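Local atomic coordinates of mitochondrial enolase superfamily member 1 (Homo sapiens, PDB entry 4A35), a protein that catalyses the magnesium-dependent dehydration of L-fuconate to 2-keto-3-deoxy-L-fuconate in the breakdown of L-fucose. Residues A[11-16]-A[39-44]; A[174-179]-A[374-379]; A[204-209]-A[235-240]. All blocks are in the same frame, centred on the assembly; numbering follows the deposited sequence.

Interaction 1: A[11-16]-A[39-44]; sequences SVRDVR and YVVIET. With EDO (1,2-ethanediol), chain D.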
ATOM      1  N   SER A  11      -3.883  -5.950 -24.218  1.00 22.64           N
ATOM      2  CA  SER A  11      -2.667  -5.183 -24.441  1.00 22.33           C
ATOM      3  C   SER A  11      -2.583  -4.117 -23.348  1.00 22.50           C
ATOM      4  O   SER A  11      -3.610  -3.640 -22.841  1.00 18.89           O
ATOM      5  CB  SER A  11      -2.628  -4.575 -25.852  1.00 23.33           C
ATOM      6  OG  SER A  11      -3.498  -3.460 -25.966  1.00 26.05           O
ATOM      7  N   VAL A  12      -1.363  -3.766 -22.975  1.00 18.08           N
ATOM      8  CA  VAL A  12      -1.133  -2.717 -21.994  1.00 17.04           C
ATOM      9  C   VAL A  12       0.094  -1.961 -22.441  1.00 21.89           C
ATOM     10  O   VAL A  12       1.116  -2.580 -22.766  1.00 20.75           O
ATOM     11  CB  VAL A  12      -1.052  -3.217 -20.517  1.00 19.32           C
ATOM     12  CG1 VAL A  12      -0.069  -4.414 -20.348  1.00 18.43           C
ATOM     13  CG2 VAL A  12      -0.724  -2.071 -19.572  1.00 19.11           C
ATOM     14  N   ARG A  13      -0.023  -0.623 -22.444  1.00 19.13           N
ATOM     15  CA  ARG A  13       1.027   0.259 -22.909  1.00 19.53           C
ATOM     16  C   ARG A  13       1.286   1.376 -21.915  1.00 21.89           C
ATOM     17  O   ARG A  13       0.381   1.863 -21.248  1.00 21.34           O
ATOM     18  CB  ARG A  13       0.655   0.815 -24.304  1.00 17.02           C
ATOM     19  CG  ARG A  13       0.692  -0.282 -25.439  1.00 17.05           C
ATOM     20  CD  ARG A  13       0.112   0.278 -26.724  1.00 23.47           C
ATOM     21  NE  ARG A  13      -1.358   0.369 -26.593  1.00 22.32           N
ATOM     22  CZ  ARG A  13      -2.188   0.789 -27.536  1.00 25.78           C
ATOM     23  NH1 ARG A  13      -1.711   1.254 -28.701  1.00 19.40           N
ATOM     24  NH2 ARG A  13      -3.504   0.794 -27.312  1.00 19.48           N
ATOM     25  N   ASP A  14       2.544   1.786 -21.848  1.00 20.08           N
ATOM     26  CA  ASP A  14       3.071   2.847 -20.988  1.00 19.82           C
ATOM     27  C   ASP A  14       2.926   4.156 -21.772  1.00 20.55           C
ATOM     28  O   ASP A  14       3.627   4.334 -22.768  1.00 19.68           O
ATOM     29  CB  ASP A  14       4.559   2.506 -20.687  1.00 20.25           C
ATOM     30  CG  ASP A  14       5.245   3.402 -19.689  1.00 21.64           C
ATOM     31  OD1 ASP A  14       4.751   4.550 -19.469  1.00 19.69           O
ATOM     32  OD2 ASP A  14       6.323   2.990 -19.164  1.00 21.79           O
ATOM     33  N   VAL A  15       1.960   5.041 -21.384  1.00 18.52           N
ATOM     34  CA  VAL A  15       1.683   6.299 -22.099  1.00 17.82           C
ATOM     35  C   VAL A  15       2.058   7.465 -21.192  1.00 18.78           C
ATOM     36  O   VAL A  15       1.595   7.505 -20.061  1.00 18.49           O
ATOM     37  CB  VAL A  15       0.196   6.382 -22.567  1.00 20.44           C
ATOM     38  CG1 VAL A  15      -0.042   7.587 -23.469  1.00 21.51           C
ATOM     39  CG2 VAL A  15      -0.222   5.096 -23.277  1.00 21.28           C
ATOM     40  N   ARG A  16       2.913   8.386 -21.654  1.00 17.26           N
ATOM     41  CA  ARG A  16       3.361   9.459 -20.781  1.00 17.90           C
ATOM     42  C   ARG A  16       3.293  10.782 -21.456  1.00 19.98           C
ATOM     43  O   ARG A  16       3.675  10.919 -22.610  1.00 20.14           O
ATOM     44  CB  ARG A  16       4.830   9.203 -20.295  1.00 17.16           C
ATOM     45  CG  ARG A  16       5.009   7.857 -19.554  1.00 19.13           C
ATOM     46  CD  ARG A  16       6.427   7.708 -19.012  1.00 20.15           C
ATOM     47  NE  ARG A  16       6.622   6.329 -18.555  1.00 21.55           N
ATOM     48  CZ  ARG A  16       7.609   5.922 -17.767  1.00 28.11           C
ATOM     49  NH1 ARG A  16       8.503   6.793 -17.304  1.00 20.23           N
ATOM     50  NH2 ARG A  16       7.698   4.653 -17.415  1.00 17.15           N
ATOM     51  N   TYR A  39      -2.237   2.101 -20.123  1.00 16.32           N
ATOM     52  CA  TYR A  39      -3.458   2.033 -20.958  1.00 15.16           C
ATOM     53  C   TYR A  39      -3.684   0.619 -21.389  1.00 20.25           C
ATOM     54  O   TYR A  39      -2.832   0.035 -22.087  1.00 20.19           O
ATOM     55  CB  TYR A  39      -3.314   2.948 -22.177  1.00 16.15           C
ATOM     56  CG  TYR A  39      -4.548   2.972 -23.056  1.00 17.02           C
ATOM     57  CD1 TYR A  39      -5.782   3.403 -22.549  1.00 20.37           C
ATOM     58  CD2 TYR A  39      -4.476   2.631 -24.402  1.00 17.77           C
ATOM     59  CE1 TYR A  39      -6.911   3.475 -23.358  1.00 21.69           C
ATOM     60  CE2 TYR A  39      -5.613   2.666 -25.220  1.00 19.63           C
ATOM     61  CZ  TYR A  39      -6.822   3.129 -24.698  1.00 20.16           C
ATOM     62  OH  TYR A  39      -7.949   3.203 -25.484  1.00 21.51           O
ATOM     63  N   VAL A  40      -4.847   0.069 -20.976  1.00 16.13           N
ATOM     64  CA  VAL A  40      -5.234  -1.305 -21.230  1.00 15.39           C
ATOM     65  C   VAL A  40      -6.319  -1.385 -22.295  1.00 20.90           C
ATOM     66  O   VAL A  40      -7.327  -0.672 -22.197  1.00 19.00           O
ATOM     67  CB  VAL A  40      -5.729  -1.959 -19.899  1.00 18.18           C
ATOM     68  CG1 VAL A  40      -6.205  -3.405 -20.142  1.00 17.85           C
ATOM     69  CG2 VAL A  40      -4.646  -1.903 -18.813  1.00 17.82           C
ATOM     70  N   VAL A  41      -6.176  -2.335 -23.227  1.00 20.23           N
ATOM     71  CA  VAL A  41      -7.216  -2.621 -24.211  1.00 18.86           C
ATOM     72  C   VAL A  41      -7.488  -4.132 -24.214  1.00 22.38           C
ATOM     73  O   VAL A  41      -6.577  -4.956 -24.366  1.00 21.37           O
ATOM     74  CB  VAL A  41      -6.926  -2.065 -25.625  1.00 20.10           C
ATOM     75  CG1 VAL A  41      -8.061  -2.396 -26.618  1.00 21.21           C
ATOM     76  CG2 VAL A  41      -6.659  -0.565 -25.582  1.00 19.12           C
ATOM     77  N   ILE A  42      -8.755  -4.491 -24.036  1.00 20.02           N
ATOM     78  CA  ILE A  42      -9.140  -5.908 -24.099  1.00 20.28           C
ATOM     79  C   ILE A  42     -10.097  -6.076 -25.266  1.00 24.45           C
ATOM     80  O   ILE A  42     -10.950  -5.201 -25.525  1.00 22.81           O
ATOM     81  CB  ILE A  42      -9.727  -6.497 -22.777  1.00 22.83           C
ATOM     82  CG1 ILE A  42     -11.067  -5.813 -22.399  1.00 24.38           C
ATOM     83  CG2 ILE A  42      -8.672  -6.464 -21.643  1.00 21.76           C
ATOM     84  CD1 ILE A  42     -11.774  -6.384 -21.029  1.00 26.60           C
ATOM     85  N   GLU A  43      -9.985  -7.236 -25.920  1.00 22.90           N
ATOM     86  CA  GLU A  43     -10.830  -7.572 -27.046  1.00 24.15           C
ATOM     87  C   GLU A  43     -11.551  -8.885 -26.757  1.00 28.93           C
ATOM     88  O   GLU A  43     -11.093  -9.690 -25.928  1.00 28.04           O
ATOM     89  CB  GLU A  43      -9.981  -7.689 -28.338  1.00 26.53           C
ATOM     90  CG  GLU A  43      -9.382  -6.374 -28.811  1.00 31.28           C
ATOM     91  CD  GLU A  43      -8.479  -6.452 -30.025  1.00 54.11           C
ATOM     92  OE1 GLU A  43      -8.746  -7.290 -30.915  1.00 55.41           O
ATOM     93  OE2 GLU A  43      -7.480  -5.698 -30.071  1.00 61.16           O
ATOM     94  N   THR A  44     -12.673  -9.098 -27.439  1.00 26.62           N
ATOM     95  CA  THR A  44     -13.414 -10.348 -27.311  1.00 26.16           C
ATOM     96  C   THR A  44     -13.386 -11.054 -28.654  1.00 31.35           C
ATOM     97  O   THR A  44     -13.014 -10.447 -29.662  1.00 29.96           O
ATOM     98  CB  THR A  44     -14.870 -10.125 -26.868  1.00 28.11           C
ATOM     99  OG1 THR A  44     -15.602  -9.598 -27.976  1.00 28.82           O
ATOM    100  CG2 THR A  44     -15.008  -9.253 -25.608  1.00 24.93           C
TER
HETATM  101  C1  EDO D1447       9.643   9.991 -18.837  1.00 33.62           C
HETATM  102  O1  EDO D1447       8.776   9.641 -17.752  1.00 31.47           O
HETATM  103  C2  EDO D1447      11.110   9.513 -18.586  1.00 40.56           C
HETATM  104  O2  EDO D1447      11.445   9.529 -17.196  1.00 44.13           O
HETATM  105  O   HOH W   1      -3.122  -0.935 -24.710  1.00 24.17           O

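Interaction 2: A[174-179]-A[374-379]; sequences IGKKER and YISVSA. With EDO (1,2-ethanediol), chain G.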
ATOM      1  N   ILE A 174     -36.190   6.198  -5.079  1.00 23.45           N
ATOM      2  CA  ILE A 174     -37.190   7.291  -4.898  1.00 22.26           C
ATOM      3  C   ILE A 174     -36.659   8.591  -5.527  1.00 25.64           C
ATOM      4  O   ILE A 174     -35.580   9.037  -5.159  1.00 25.10           O
ATOM      5  CB  ILE A 174     -37.571   7.478  -3.403  1.00 23.45           C
ATOM      6  CG1 ILE A 174     -37.992   6.089  -2.789  1.00 23.04           C
ATOM      7  CG2 ILE A 174     -38.724   8.558  -3.272  1.00 27.22           C
ATOM      8  CD1 ILE A 174     -38.293   6.118  -1.258  1.00 30.66           C
ATOM      9  N   GLY A 175     -37.388   9.107  -6.518  1.00 23.86           N
ATOM     10  CA  GLY A 175     -36.986  10.318  -7.237  1.00 24.30           C
ATOM     11  C   GLY A 175     -35.811  10.144  -8.187  1.00 24.45           C
ATOM     12  O   GLY A 175     -35.268  11.153  -8.649  1.00 23.84           O
ATOM     13  N   LYS A 176     -35.458   8.883  -8.566  1.00 21.62           N
ATOM     14  CA  LYS A 176     -34.307   8.656  -9.454  1.00 21.93           C
ATOM     15  C   LYS A 176     -34.573   9.240 -10.855  1.00 23.31           C
ATOM     16  O   LYS A 176     -33.646   9.732 -11.445  1.00 21.99           O
ATOM     17  CB  LYS A 176     -33.908   7.166  -9.553  1.00 24.79           C
ATOM     18  CG  LYS A 176     -34.917   6.284 -10.312  1.00 31.05           C
ATOM     19  CD  LYS A 176     -34.484   4.812 -10.395  1.00 33.98           C
ATOM     20  CE  LYS A 176     -33.094   4.559 -10.947  1.00 22.96           C
ATOM     21  NZ  LYS A 176     -32.771   3.090 -10.901  1.00 25.23           N
ATOM     22  N   LYS A 177     -35.821   9.215 -11.368  1.00 22.82           N
ATOM     23  CA  LYS A 177     -36.095   9.776 -12.716  1.00 23.11           C
ATOM     24  C   LYS A 177     -35.866  11.299 -12.711  1.00 25.44           C
ATOM     25  O   LYS A 177     -35.222  11.817 -13.627  1.00 24.68           O
ATOM     26  CB  LYS A 177     -37.523   9.424 -13.192  1.00 25.79           C
ATOM     27  CG  LYS A 177     -37.687   7.908 -13.456  1.00 32.90           C
ATOM     28  CD  LYS A 177     -39.004   7.522 -14.179  1.00 41.76           C
ATOM     29  CE  LYS A 177     -40.292   7.924 -13.464  1.00 62.79           C
ATOM     30  NZ  LYS A 177     -40.362   7.419 -12.063  1.00 73.24           N
ATOM     31  N   GLU A 178     -36.357  11.992 -11.657  1.00 22.80           N
ATOM     32  CA  GLU A 178     -36.235  13.449 -11.445  1.00 21.74           C
ATOM     33  C   GLU A 178     -34.737  13.834 -11.342  1.00 25.23           C
ATOM     34  O   GLU A 178     -34.308  14.791 -12.004  1.00 24.47           O
ATOM     35  CB  GLU A 178     -37.029  13.908 -10.205  1.00 21.76           C
ATOM     36  CG  GLU A 178     -38.557  13.793 -10.386  1.00 24.43           C
ATOM     37  CD  GLU A 178     -39.161  12.410 -10.141  1.00 33.47           C
ATOM     38  OE1 GLU A 178     -38.402  11.448  -9.878  1.00 28.91           O
ATOM     39  OE2 GLU A 178     -40.396  12.276 -10.277  1.00 36.47           O
ATOM     40  N   ARG A 179     -33.938  13.052 -10.589  1.00 21.85           N
ATOM     41  CA  ARG A 179     -32.498  13.320 -10.459  1.00 21.19           C
ATOM     42  C   ARG A 179     -31.742  13.074 -11.779  1.00 22.76           C
ATOM     43  O   ARG A 179     -30.868  13.886 -12.140  1.00 21.43           O
ATOM     44  CB  ARG A 179     -31.892  12.549  -9.299  1.00 19.95           C
ATOM     45  CG  ARG A 179     -32.405  13.152  -7.976  1.00 21.36           C
ATOM     46  CD  ARG A 179     -31.622  12.632  -6.781  1.00 20.49           C
ATOM     47  NE  ARG A 179     -31.741  11.171  -6.599  1.00 19.59           N
ATOM     48  CZ  ARG A 179     -32.798  10.549  -6.062  1.00 22.32           C
ATOM     49  NH1 ARG A 179     -33.855  11.247  -5.645  1.00 20.52           N
ATOM     50  NH2 ARG A 179     -32.800   9.228  -5.930  1.00 21.01           N
ATOM     51  N   TYR A 374     -25.254  10.765  -7.214  1.00 17.29           N
ATOM     52  CA  TYR A 374     -26.385  11.692  -7.106  1.00 17.17           C
ATOM     53  C   TYR A 374     -27.730  11.045  -7.433  1.00 23.04           C
ATOM     54  O   TYR A 374     -28.708  11.215  -6.686  1.00 21.29           O
ATOM     55  CB  TYR A 374     -26.204  12.927  -8.028  1.00 17.49           C
ATOM     56  CG  TYR A 374     -27.391  13.878  -7.962  1.00 17.67           C
ATOM     57  CD1 TYR A 374     -27.665  14.604  -6.806  1.00 18.90           C
ATOM     58  CD2 TYR A 374     -28.267  14.011  -9.041  1.00 18.18           C
ATOM     59  CE1 TYR A 374     -28.771  15.450  -6.729  1.00 20.15           C
ATOM     60  CE2 TYR A 374     -29.377  14.862  -8.975  1.00 18.65           C
ATOM     61  CZ  TYR A 374     -29.619  15.583  -7.826  1.00 20.01           C
ATOM     62  OH  TYR A 374     -30.723  16.401  -7.769  1.00 20.17           O
ATOM     63  N   ILE A 375     -27.810  10.361  -8.586  1.00 19.51           N
ATOM     64  CA  ILE A 375     -29.074   9.778  -9.033  1.00 19.65           C
ATOM     65  C   ILE A 375     -29.538   8.621  -8.097  1.00 21.42           C
ATOM     66  O   ILE A 375     -30.720   8.546  -7.777  1.00 18.94           O
ATOM     67  CB  ILE A 375     -28.986   9.302 -10.500  1.00 22.09           C
ATOM     68  CG1 ILE A 375     -28.766  10.507 -11.461  1.00 22.89           C
ATOM     69  CG2 ILE A 375     -30.237   8.475 -10.886  1.00 21.04           C
ATOM     70  CD1 ILE A 375     -28.315  10.080 -12.896  1.00 19.41           C
ATOM     71  N   SER A 376     -28.606   7.729  -7.702  1.00 20.32           N
ATOM     72  CA  SER A 376     -29.013   6.489  -7.033  1.00 18.16           C
ATOM     73  C   SER A 376     -28.553   6.286  -5.597  1.00 20.26           C
ATOM     74  O   SER A 376     -29.008   5.301  -4.979  1.00 20.97           O
ATOM     75  CB  SER A 376     -28.518   5.297  -7.864  1.00 19.89           C
ATOM     76  OG  SER A 376     -29.095   5.275  -9.163  1.00 23.46           O
ATOM     77  N   VAL A 377     -27.609   7.086  -5.076  1.00 19.11           N
ATOM     78  CA  VAL A 377     -27.076   6.762  -3.728  1.00 18.64           C
ATOM     79  C   VAL A 377     -27.303   7.897  -2.729  1.00 22.05           C
ATOM     80  O   VAL A 377     -28.079   7.700  -1.798  1.00 22.06           O
ATOM     81  CB  VAL A 377     -25.565   6.319  -3.769  1.00 20.57           C
ATOM     82  CG1 VAL A 377     -25.026   6.006  -2.357  1.00 20.34           C
ATOM     83  CG2 VAL A 377     -25.375   5.106  -4.682  1.00 20.31           C
ATOM     84  N   SER A 378     -26.574   9.034  -2.854  1.00 19.64           N
ATOM     85  CA  SER A 378     -26.736  10.145  -1.897  1.00 18.86           C
ATOM     86  C   SER A 378     -28.016  10.959  -2.169  1.00 20.68           C
ATOM     87  O   SER A 378     -28.535  11.555  -1.245  1.00 21.23           O
ATOM     88  CB  SER A 378     -25.518  11.055  -1.910  1.00 20.45           C
ATOM     89  OG  SER A 378     -25.392  11.611  -3.202  1.00 22.42           O
ATOM     90  N   ALA A 379     -28.454  11.087  -3.475  1.00 19.80           N
ATOM     91  CA  ALA A 379     -29.627  11.878  -3.847  1.00 19.80           C
ATOM     92  C   ALA A 379     -29.490  13.348  -3.379  1.00 23.27           C
ATOM     93  O   ALA A 379     -30.470  13.962  -2.905  1.00 21.19           O
ATOM     94  CB  ALA A 379     -30.902  11.240  -3.281  1.00 22.00           C
TER
HETATM   95  C1  EDO G1450     -31.184  18.377  -4.598  1.00 25.15           C
HETATM   96  O1  EDO G1450     -31.148  17.136  -5.274  1.00 24.94           O
HETATM   97  C2  EDO G1450     -29.802  19.037  -4.533  1.00 27.32           C
HETATM   98  O2  EDO G1450     -29.125  18.549  -3.396  1.00 24.39           O

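Interaction 3: A[204-209]-A[235-240]; sequences TLKQLC and CQIIRD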
ATOM      1  N   THR A 204       1.011  35.827 -13.766  1.00 27.92           N
ATOM      2  CA  THR A 204       0.482  34.571 -14.334  1.00 28.61           C
ATOM      3  C   THR A 204      -0.766  34.096 -13.564  1.00 29.46           C
ATOM      4  O   THR A 204      -1.785  33.710 -14.160  1.00 27.87           O
ATOM      5  CB  THR A 204       1.551  33.478 -14.301  1.00 30.51           C
ATOM      6  OG1 THR A 204       2.602  33.829 -15.191  1.00 34.37           O
ATOM      7  CG2 THR A 204       0.995  32.122 -14.691  1.00 22.96           C
ATOM      8  N   LEU A 205      -0.655  34.100 -12.227  1.00 24.01           N
ATOM      9  CA  LEU A 205      -1.764  33.622 -11.395  1.00 22.68           C
ATOM     10  C   LEU A 205      -2.993  34.548 -11.566  1.00 24.81           C
ATOM     11  O   LEU A 205      -4.116  34.034 -11.654  1.00 24.03           O
ATOM     12  CB  LEU A 205      -1.331  33.530  -9.931  1.00 21.82           C
ATOM     13  CG  LEU A 205      -2.380  33.068  -8.932  1.00 24.32           C
ATOM     14  CD1 LEU A 205      -2.975  31.734  -9.321  1.00 25.18           C
ATOM     15  CD2 LEU A 205      -1.776  33.035  -7.525  1.00 21.34           C
ATOM     16  N   LYS A 206      -2.778  35.900 -11.619  1.00 23.93           N
ATOM     17  CA  LYS A 206      -3.905  36.816 -11.834  1.00 25.49           C
ATOM     18  C   LYS A 206      -4.586  36.529 -13.190  1.00 30.38           C
ATOM     19  O   LYS A 206      -5.809  36.550 -13.265  1.00 31.38           O
ATOM     20  CB  LYS A 206      -3.469  38.298 -11.740  1.00 30.04           C
ATOM     21  CG  LYS A 206      -3.021  38.700 -10.339  1.00 36.97           C
ATOM     22  CD  LYS A 206      -2.188  39.979 -10.343  1.00 44.05           C
ATOM     23  CE  LYS A 206      -1.810  40.373  -8.932  1.00 47.94           C
ATOM     24  NZ  LYS A 206      -1.020  41.649  -8.880  1.00 44.50           N
ATOM     25  N   GLN A 207      -3.793  36.237 -14.238  1.00 29.37           N
ATOM     26  CA  GLN A 207      -4.290  35.928 -15.597  1.00 30.56           C
ATOM     27  C   GLN A 207      -5.164  34.650 -15.600  1.00 31.78           C
ATOM     28  O   GLN A 207      -6.279  34.661 -16.149  1.00 31.87           O
ATOM     29  CB  GLN A 207      -3.114  35.790 -16.576  1.00 32.61           C
ATOM     30  CG  GLN A 207      -2.517  37.154 -16.967  1.00 64.40           C
ATOM     31  CD  GLN A 207      -1.240  37.132 -17.789  1.00 86.91           C
ATOM     32  OE1 GLN A 207      -0.302  36.352 -17.563  1.00 79.28           O
ATOM     33  NE2 GLN A 207      -1.143  38.073 -18.707  1.00 84.91           N
ATOM     34  N   LEU A 208      -4.679  33.575 -14.952  1.00 27.66           N
ATOM     35  CA  LEU A 208      -5.434  32.301 -14.861  1.00 26.37           C
ATOM     36  C   LEU A 208      -6.762  32.479 -14.111  1.00 30.76           C
ATOM     37  O   LEU A 208      -7.804  31.973 -14.568  1.00 28.71           O
ATOM     38  CB  LEU A 208      -4.598  31.233 -14.182  1.00 25.61           C
ATOM     39  CG  LEU A 208      -3.369  30.787 -14.966  1.00 29.34           C
ATOM     40  CD1 LEU A 208      -2.464  29.993 -14.064  1.00 27.75           C
ATOM     41  CD2 LEU A 208      -3.769  29.996 -16.227  1.00 31.27           C
ATOM     42  N   CYS A 209      -6.723  33.227 -12.998  1.00 26.77           N
ATOM     43  CA  CYS A 209      -7.923  33.552 -12.199  1.00 28.28           C
ATOM     44  C   CYS A 209      -8.948  34.314 -13.038  1.00 30.97           C
ATOM     45  O   CYS A 209     -10.113  33.918 -13.092  1.00 26.32           O
ATOM     46  CB  CYS A 209      -7.542  34.344 -10.958  1.00 29.70           C
ATOM     47  SG  CYS A 209      -6.723  33.353  -9.691  1.00 33.52           S
ATOM     48  N   CYS A 235      -2.678  32.694  -2.039  1.00 27.60           N
ATOM     49  CA  CYS A 235      -4.039  32.679  -1.502  1.00 26.07           C
ATOM     50  C   CYS A 235      -4.588  34.104  -1.498  1.00 29.56           C
ATOM     51  O   CYS A 235      -5.742  34.293  -1.856  1.00 30.24           O
ATOM     52  CB  CYS A 235      -4.075  32.056  -0.108  1.00 23.85           C
ATOM     53  SG  CYS A 235      -3.846  30.269  -0.111  1.00 25.30           S
ATOM     54  N   GLN A 236      -3.746  35.099  -1.177  1.00 26.88           N
ATOM     55  CA  GLN A 236      -4.147  36.527  -1.207  1.00 28.16           C
ATOM     56  C   GLN A 236      -4.592  36.935  -2.629  1.00 32.78           C
ATOM     57  O   GLN A 236      -5.676  37.505  -2.799  1.00 33.32           O
ATOM     58  CB  GLN A 236      -3.019  37.450  -0.724  1.00 29.93           C
ATOM     59  CG  GLN A 236      -3.480  38.908  -0.495  1.00 35.01           C
ATOM     60  CD  GLN A 236      -4.505  38.996   0.609  1.00 43.35           C
ATOM     61  OE1 GLN A 236      -4.237  38.665   1.754  1.00 36.63           O
ATOM     62  NE2 GLN A 236      -5.721  39.357   0.280  1.00 41.08           N
ATOM     63  N   ILE A 237      -3.802  36.583  -3.631  1.00 31.12           N
ATOM     64  CA  ILE A 237      -4.129  36.900  -5.031  1.00 31.04           C
ATOM     65  C   ILE A 237      -5.461  36.243  -5.425  1.00 34.72           C
ATOM     66  O   ILE A 237      -6.328  36.919  -5.983  1.00 36.04           O
ATOM     67  CB  ILE A 237      -2.973  36.514  -5.995  1.00 33.48           C
ATOM     68  CG1 ILE A 237      -1.786  37.497  -5.832  1.00 35.22           C
ATOM     69  CG2 ILE A 237      -3.453  36.436  -7.468  1.00 32.62           C
ATOM     70  CD1 ILE A 237      -0.485  36.972  -6.265  1.00 38.71           C
ATOM     71  N   ILE A 238      -5.637  34.943  -5.130  1.00 29.45           N
ATOM     72  CA  ILE A 238      -6.861  34.264  -5.550  1.00 27.51           C
ATOM     73  C   ILE A 238      -8.075  34.862  -4.820  1.00 31.50           C
ATOM     74  O   ILE A 238      -9.061  35.203  -5.465  1.00 27.77           O
ATOM     75  CB  ILE A 238      -6.755  32.729  -5.378  1.00 27.84           C
ATOM     76  CG1 ILE A 238      -5.622  32.169  -6.296  1.00 27.13           C
ATOM     77  CG2 ILE A 238      -8.101  32.057  -5.692  1.00 27.04           C
ATOM     78  CD1 ILE A 238      -5.256  30.639  -5.928  1.00 34.07           C
ATOM     79  N   ARG A 239      -8.003  34.964  -3.490  1.00 32.46           N
ATOM     80  CA  ARG A 239      -9.107  35.476  -2.679  1.00 33.53           C
ATOM     81  C   ARG A 239      -9.494  36.924  -3.097  1.00 38.87           C
ATOM     82  O   ARG A 239     -10.693  37.195  -3.169  1.00 39.94           O
ATOM     83  CB  ARG A 239      -8.789  35.334  -1.163  1.00 34.20           C
ATOM     84  CG  ARG A 239      -9.934  35.679  -0.204  1.00 44.07           C
ATOM     85  CD  ARG A 239     -11.258  35.044  -0.574  1.00 34.60           C
ATOM     86  NE  ARG A 239     -11.492  33.785   0.128  1.00 26.97           N
ATOM     87  CZ  ARG A 239     -12.515  32.989  -0.125  1.00 33.52           C
ATOM     88  NH1 ARG A 239     -13.364  33.278  -1.109  1.00 26.37           N
ATOM     89  NH2 ARG A 239     -12.691  31.879   0.586  1.00 24.45           N
ATOM     90  N   ASP A 240      -8.523  37.781  -3.499  1.00 33.85           N
ATOM     91  CA  ASP A 240      -8.793  39.134  -3.996  1.00 36.69           C
ATOM     92  C   ASP A 240      -9.447  39.118  -5.390  1.00 42.75           C
ATOM     93  O   ASP A 240     -10.223  40.031  -5.689  1.00 44.78           O
ATOM     94  CB  ASP A 240      -7.505  39.968  -4.065  1.00 39.06           C
ATOM     95  CG  ASP A 240      -6.906  40.383  -2.724  1.00 43.86           C
ATOM     96  OD1 ASP A 240      -7.617  40.255  -1.669  1.00 43.54           O
ATOM     97  OD2 ASP A 240      -5.722  40.785  -2.710  1.00 45.31           O
TER

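Interaction 1: A[11-16]-A[39-44]
S11 and R13 pair with V41 and Y39 as the hydrogen-bonded rungs of an antiparallel β-ladder in the N-terminal domain of this enolase-superfamily enzyme. Four backbone bonds fix the register, S11 N to V41 O, V41 N to S11 O, R13 N to Y39 O and Y39 N to R13 O, each 2.9 Å long. Between these rungs, V12 and V40 form the non-hydrogen-bonded pair, their CA atoms 4.4 Å apart. This well-packed ladder carries a dry valine pair on one face: V12 CG2 meets V40 CG2 at 4.0 Å, and the CA-H of V12 points at Y39 O (3.2 Å).

The other face is wetter, with S11, R13 and V41 partly exposed. A water there bonds to S11 OG, accepts from R13 NE and donates to Y39 O, joining both strands. The arginine lies beside the buried tyrosine, NH2 3.5 Å from Y39 CE2 at the ring edge, with the flat groups 37° apart. Beyond the strands, R13 NH1 forms a salt bridge with E421 and Y39 OH bonds to M419 N.

Helix 421-427 packs on this face through V424, touching R13 and V15. On the V12/V40 face lie helices 63-73 and 110-131, and strand 52-58 completes the sheet beyond 36-44.

Interaction 2: A[174-179]-A[374-379]
The guanidinium of R179 grips two backbone carbonyls at once, I375 O across the contact and I174 O in its own segment, and thereby ties the start of helix 176-186 to the end of helix 362-377. Both helices belong to the part of the fold around the modified β/α-barrel of the enolase superfamily: the first runs into strand 188-192, and the second is followed by strand 386-388, the parallel neighbour of that strand.

Toward I375 the grip is side-on, NE at 3.1 Å and NH2 at 2.9 Å from I375 O, both reaching the oxygen from the same face of its carbonyl plane. Toward I174 it is end-on, NH1 and NH2 sharing I174 O, with NH1 lying in the carbonyl plane on a lone pair. A further, weak bond runs from NE to Y374 O. The bend at chi3 (-62°) sets NE beside these carbonyls at the helix end. The positive charge of the arginine would be expected to suit the carbonyl-rich end of helix 362-377.

The flat group is also enclosed on both faces. G175 O, at the N-cap position of helix 176-186, sits over the rim of one face. Over the centre of the opposite face lies A379 CB, 3.4 Å from R179 CZ; A379 leaves the helix with positive phi. Closer to the backbone, the aliphatic part of R179 crosses the Y374 ring, whose plane is 89° from the guanidinium. I375 CG2 lies 3.7 Å from K176 O and also touches K176 CB, and K176 NZ bonds to V140 O. The segment 374-379 is bracketed by D373 and S380, two ligands of a second magnesium ion. In the CH-pi contact, R179 CD stands 3.9 Å from the Y374 ring centroid, 19° off its normal.

Interaction 3: A[204-209]-A[235-240]
L205 and I237 cross obliquely at the centre of a helix-helix contact between two successive outer helices of the modified β/α-barrel, 202-214 and 228-242. The short segments run the same way with their axes 9.8 Å apart and inclined by -30°, as suits neighbouring helices around a barrel whose intervening strand is 219-223.

Each isoleucine is met by two side chains of the other helix. I237 points toward 204-209, and its branch methyl CG2 makes the contacts: L205 CD2 approaches it at 3.8 Å, and K206 CG at 3.7 Å, the K206 and I237 side chains crossing at about a right angle. K206 therefore uses the root of its chain for the contact while the rest runs on, extended beyond CG. On the buried side I238 offers CG1 instead. L205 CD1 reaches this atom at 4.0 Å, again with the side chains roughly perpendicular. CG of L205 is anti to the backbone N (chi1 179°), and the two methyls beyond it divide the contacts, CD2 to I237 and CD1 to I238.

The segments are joined by apolar contacts alone. Inward, I238 also touches V222 and L248, on strands 219-223 and 247-251, so the helix pair continues into the barrel wall. One turn after L205, C209 adds a second contact to I238, its SG lying 3.8 Å from I238 CG1.

Overall arrangement
The three contacts are separate: their centres lie 34 Å (1 and 2), 39 Å (1 and 3) and 37 Å (2 and 3) apart, and their nearest atoms stay at least about 21 Å from each other. Along the chain, interaction 1 closes before the others open, whereas interaction 3 is nested inside the long loop closed by interaction 2. Interaction 1 belongs to the N-terminal domain, with the V15 side chain about 9 Å from that of Y35, a substrate-binding residue by similarity. In interaction 3, the I238 side chain is about 8 Å from that of K223, the probable proton donor/acceptor. Interaction 2 lies beside the second magnesium, about 4 Å from the Y374 side chain, not the ion held by D251, E277 and E306.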